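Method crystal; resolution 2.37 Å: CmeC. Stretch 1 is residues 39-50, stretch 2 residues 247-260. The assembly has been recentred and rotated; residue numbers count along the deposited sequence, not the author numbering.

Stretch 1 39-50: KDFDDENLNKVV
Stretch 2, residues 247-260: NQSYQVFNLKEFDI

A polar contact with a small aromatic cluster joins a 3-10 turn and helix start to an irregular, largely extended segment, burying 601 Å² in all. Residues 39-41 are 3-10, and Asp42 (phi/psi 56/40) turns the chain into the helix at 44-50. Stretch 2 has no regular helix or strand. The two run in opposite directions: CA atoms pair Asp40 with Phe258 (7.4 Å), Asp43 with Gln251 (6.5 Å) and Asn45 with Tyr250 (5.6 Å).

Lys256 (chi1 p, then t, m, t) places NZ 3.0 Å from Asp40 O, a hydrogen bond, and 3.0 Å from Asp42 OD2, a salt bridge. Its ammonium group thus serves a backbone carbonyl and a carboxylate at once. Gln251, extended (t, t), donates NE2 to Asp42 O at 2.9 Å. Its OE1 reaches Glu44 N through a water.

Asp43 (t) caps the helix: OD1 accepts weak bonds from Asn45 N (2.9 Å) and Leu46 N (3.2 Å). Asn45 (m) ND2 also donates to Asp43 OD1 at 3.0 Å. Asp43 OD2 and Gln251 O, both acceptors, are bridged by a second water. Asn45 CB lies 3.6 Å from Ser249 O, van der Waals packing against the backbone.

Phe41 (m, chi2 -74°) brings CD1 3.7 Å from Phe253 (t) CE1, edge to edge, and 3.7 Å from Phe258 (m) CZ; these contacts are apolar. The Phe41 and Phe258 rings meet obliquely, planes at 54°.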

# COMPACT_ATOMS: atom_id res chain seq x y z
N LYS B 39 22.30 -11.01 -19.84
CA LYS B 39 23.62 -11.00 -20.46
C LYS B 39 23.54 -10.98 -21.98
O LYS B 39 24.56 -10.80 -22.66
CB LYS B 39 24.44 -12.21 -20.00
CG LYS B 39 24.84 -12.18 -18.54
CD LYS B 39 25.83 -13.28 -18.20
CE LYS B 39 26.32 -13.16 -16.77
NZ LYS B 39 27.33 -14.19 -16.43
N ASP B 40 22.34 -11.14 -22.52
CA ASP B 40 22.13 -11.13 -23.96
C ASP B 40 22.08 -9.70 -24.51
O ASP B 40 21.93 -9.50 -25.72
CB ASP B 40 20.85 -11.88 -24.33
CG ASP B 40 21.01 -13.39 -24.21
OD1 ASP B 40 22.12 -13.89 -24.48
OD2 ASP B 40 20.02 -14.07 -23.86
N PHE B 41 22.21 -8.73 -23.62
CA PHE B 41 22.30 -7.33 -24.03
C PHE B 41 23.73 -6.97 -24.39
O PHE B 41 24.00 -5.88 -24.90
CB PHE B 41 21.78 -6.40 -22.92
CG PHE B 41 20.29 -6.39 -22.78
CD1 PHE B 41 19.50 -5.75 -23.72
CD2 PHE B 41 19.68 -7.02 -21.71
CE1 PHE B 41 18.12 -5.73 -23.59
CE2 PHE B 41 18.30 -7.01 -21.57
CZ PHE B 41 17.52 -6.36 -22.52
N ASP B 42 24.64 -7.91 -24.12
CA ASP B 42 26.06 -7.75 -24.41
C ASP B 42 26.63 -6.49 -23.76
O ASP B 42 27.43 -5.76 -24.35
CB ASP B 42 26.29 -7.72 -25.93
CG ASP B 42 25.52 -8.81 -26.65
OD1 ASP B 42 25.40 -9.92 -26.11
OD2 ASP B 42 25.04 -8.54 -27.77
N ASP B 43 26.20 -6.23 -22.53
CA ASP B 43 26.63 -5.06 -21.77
C ASP B 43 27.30 -5.49 -20.47
O ASP B 43 26.63 -5.97 -19.55
CB ASP B 43 25.44 -4.14 -21.49
CG ASP B 43 25.85 -2.76 -21.01
OD1 ASP B 43 26.96 -2.62 -20.46
OD2 ASP B 43 25.05 -1.81 -21.18
N GLU B 44 28.61 -5.31 -20.38
CA GLU B 44 29.36 -5.73 -19.20
C GLU B 44 29.03 -4.83 -18.01
O GLU B 44 29.07 -5.27 -16.86
CB GLU B 44 30.86 -5.72 -19.48
CG GLU B 44 31.65 -6.66 -18.58
CD GLU B 44 31.22 -8.11 -18.74
OE1 GLU B 44 30.66 -8.68 -17.78
OE2 GLU B 44 31.44 -8.68 -19.83
N ASN B 45 28.70 -3.57 -18.29
CA ASN B 45 28.30 -2.64 -17.24
C ASN B 45 26.97 -3.06 -16.63
O ASN B 45 26.78 -2.96 -15.41
CB ASN B 45 28.20 -1.22 -17.79
CG ASN B 45 29.42 -0.81 -18.60
OD1 ASN B 45 30.44 -0.41 -18.05
ND2 ASN B 45 29.31 -0.91 -19.92
N LEU B 46 26.06 -3.52 -17.48
CA LEU B 46 24.76 -4.00 -17.02
C LEU B 46 24.92 -5.26 -16.17
O LEU B 46 24.23 -5.42 -15.17
CB LEU B 46 23.84 -4.28 -18.22
CG LEU B 46 22.47 -4.87 -17.91
CD1 LEU B 46 21.68 -3.97 -16.97
CD2 LEU B 46 21.69 -5.13 -19.19
N ASN B 47 25.82 -6.14 -16.58
CA ASN B 47 26.08 -7.38 -15.85
C ASN B 47 26.60 -7.11 -14.45
O ASN B 47 26.24 -7.81 -13.50
CB ASN B 47 27.06 -8.26 -16.62
CG ASN B 47 26.51 -8.71 -17.96
OD1 ASN B 47 25.30 -8.72 -18.18
ND2 ASN B 47 27.40 -9.10 -18.87
N LYS B 48 27.45 -6.10 -14.32
CA LYS B 48 28.02 -5.74 -13.03
C LYS B 48 26.98 -5.17 -12.08
O LYS B 48 27.00 -5.46 -10.88
CB LYS B 48 29.16 -4.73 -13.20
CG LYS B 48 30.39 -5.29 -13.90
CD LYS B 48 31.49 -4.25 -13.97
CE LYS B 48 32.64 -4.72 -14.84
NZ LYS B 48 33.21 -6.01 -14.35
N VAL B 49 26.07 -4.36 -12.61
CA VAL B 49 25.07 -3.70 -11.77
C VAL B 49 23.97 -4.68 -11.37
O VAL B 49 23.28 -4.47 -10.37
CB VAL B 49 24.46 -2.47 -12.48
CG1 VAL B 49 23.37 -2.89 -13.46
CG2 VAL B 49 23.90 -1.50 -11.45
N VAL B 50 23.81 -5.76 -12.13
CA VAL B 50 22.85 -6.80 -11.78
C VAL B 50 23.40 -7.65 -10.64
O VAL B 50 22.67 -8.01 -9.71
CB VAL B 50 22.51 -7.69 -13.00
CG1 VAL B 50 21.76 -8.94 -12.56
CG2 VAL B 50 21.69 -6.92 -14.02
N ASN B 247 29.18 7.95 -9.81
CA ASN B 247 28.27 7.86 -10.95
C ASN B 247 28.20 6.43 -11.48
O ASN B 247 28.59 5.48 -10.80
CB ASN B 247 28.69 8.82 -12.06
CG ASN B 247 28.74 10.26 -11.59
OD1 ASN B 247 27.72 10.94 -11.51
ND2 ASN B 247 29.95 10.74 -11.29
N GLN B 248 27.72 6.28 -12.71
CA GLN B 248 27.56 4.95 -13.30
C GLN B 248 28.10 4.88 -14.72
O GLN B 248 27.61 5.57 -15.62
CB GLN B 248 26.08 4.55 -13.28
CG GLN B 248 25.80 3.20 -13.94
CD GLN B 248 26.44 2.04 -13.20
OE1 GLN B 248 26.45 2.01 -11.97
NE2 GLN B 248 26.97 1.08 -13.95
N SER B 249 29.11 4.04 -14.92
CA SER B 249 29.62 3.76 -16.26
C SER B 249 28.58 2.94 -17.02
O SER B 249 27.91 2.09 -16.44
CB SER B 249 30.95 3.00 -16.19
OG SER B 249 31.93 3.74 -15.48
N TYR B 250 28.45 3.19 -18.32
CA TYR B 250 27.41 2.53 -19.09
C TYR B 250 27.80 2.28 -20.55
O TYR B 250 28.90 2.63 -20.98
CB TYR B 250 26.12 3.36 -19.05
CG TYR B 250 26.24 4.71 -19.71
CD1 TYR B 250 26.73 5.81 -19.01
CD2 TYR B 250 25.84 4.90 -21.03
CE1 TYR B 250 26.84 7.05 -19.61
CE2 TYR B 250 25.95 6.14 -21.63
CZ TYR B 250 26.44 7.21 -20.92
OH TYR B 250 26.55 8.44 -21.52
N GLN B 251 26.89 1.67 -21.29
CA GLN B 251 27.11 1.33 -22.69
C GLN B 251 25.82 1.53 -23.49
O GLN B 251 24.75 1.09 -23.07
CB GLN B 251 27.59 -0.11 -22.82
CG GLN B 251 27.51 -0.68 -24.23
CD GLN B 251 27.88 -2.15 -24.29
OE1 GLN B 251 28.92 -2.56 -23.77
NE2 GLN B 251 27.03 -2.95 -24.91
N VAL B 252 25.94 2.21 -24.63
CA VAL B 252 24.80 2.48 -25.50
C VAL B 252 24.16 1.19 -26.02
O VAL B 252 24.85 0.26 -26.44
CB VAL B 252 25.22 3.37 -26.70
CG1 VAL B 252 24.25 3.22 -27.87
CG2 VAL B 252 25.31 4.83 -26.27
N PHE B 253 22.83 1.14 -25.98
CA PHE B 253 22.09 -0.00 -26.49
C PHE B 253 22.03 0.00 -28.01
O PHE B 253 21.58 0.97 -28.62
CB PHE B 253 20.67 -0.02 -25.91
CG PHE B 253 19.79 -1.09 -26.50
CD1 PHE B 253 19.88 -2.40 -26.05
CD2 PHE B 253 18.87 -0.79 -27.49
CE1 PHE B 253 19.07 -3.38 -26.58
CE2 PHE B 253 18.06 -1.77 -28.03
CZ PHE B 253 18.16 -3.07 -27.57
N ASN B 254 22.49 -1.09 -28.61
CA ASN B 254 22.41 -1.25 -30.06
C ASN B 254 21.41 -2.34 -30.44
O ASN B 254 21.37 -3.41 -29.83
CB ASN B 254 23.79 -1.57 -30.64
CG ASN B 254 24.51 -0.34 -31.14
OD1 ASN B 254 24.04 0.79 -30.97
ND2 ASN B 254 25.67 -0.54 -31.75
N LEU B 255 20.61 -2.05 -31.46
CA LEU B 255 19.52 -2.93 -31.86
C LEU B 255 20.02 -4.28 -32.36
O LEU B 255 20.70 -4.36 -33.39
CB LEU B 255 18.65 -2.25 -32.93
CG LEU B 255 17.31 -2.89 -33.32
CD1 LEU B 255 17.46 -3.91 -34.44
CD2 LEU B 255 16.62 -3.51 -32.11
N LYS B 256 19.69 -5.33 -31.62
CA LYS B 256 19.93 -6.70 -32.06
C LYS B 256 18.63 -7.48 -31.94
O LYS B 256 17.60 -6.92 -31.55
CB LYS B 256 21.03 -7.36 -31.23
CG LYS B 256 20.77 -7.36 -29.73
CD LYS B 256 21.85 -8.11 -28.96
CE LYS B 256 21.83 -9.60 -29.28
NZ LYS B 256 22.81 -10.35 -28.45
N GLU B 257 18.67 -8.76 -32.29
CA GLU B 257 17.50 -9.62 -32.13
C GLU B 257 17.65 -10.52 -30.90
O GLU B 257 18.71 -11.08 -30.66
CB GLU B 257 17.27 -10.47 -33.38
CG GLU B 257 16.17 -11.51 -33.22
CD GLU B 257 14.81 -10.90 -32.95
OE1 GLU B 257 14.60 -9.71 -33.26
OE2 GLU B 257 13.93 -11.62 -32.42
N PHE B 258 16.58 -10.63 -30.13
CA PHE B 258 16.60 -11.41 -28.90
C PHE B 258 15.73 -12.66 -29.00
O PHE B 258 14.64 -12.63 -29.58
CB PHE B 258 16.12 -10.55 -27.72
CG PHE B 258 16.97 -9.34 -27.47
CD1 PHE B 258 16.72 -8.15 -28.14
CD2 PHE B 258 18.01 -9.38 -26.56
CE1 PHE B 258 17.50 -7.03 -27.92
CE2 PHE B 258 18.80 -8.27 -26.33
CZ PHE B 258 18.54 -7.09 -27.01
N ASP B 259 16.23 -13.76 -28.45
CA ASP B 259 15.48 -15.02 -28.43
C ASP B 259 14.43 -15.01 -27.32
O ASP B 259 14.62 -15.62 -26.27
CB ASP B 259 16.42 -16.21 -28.26
CG ASP B 259 17.51 -15.95 -27.22
OD1 ASP B 259 17.43 -14.93 -26.51
OD2 ASP B 259 18.43 -16.78 -27.12
N ILE B 260 13.32 -14.33 -27.57
CA ILE B 260 12.23 -14.25 -26.61
C ILE B 260 10.92 -14.74 -27.24
O ILE B 260 10.76 -14.67 -28.46
CB ILE B 260 12.04 -12.81 -26.08
CG1 ILE B 260 11.70 -11.86 -27.23
CG2 ILE B 260 13.29 -12.34 -25.35
CD1 ILE B 260 11.45 -10.43 -26.79
O HOH W 1 23.83 -1.33 -23.51
O HOH W 2 30.67 -4.03 -22.35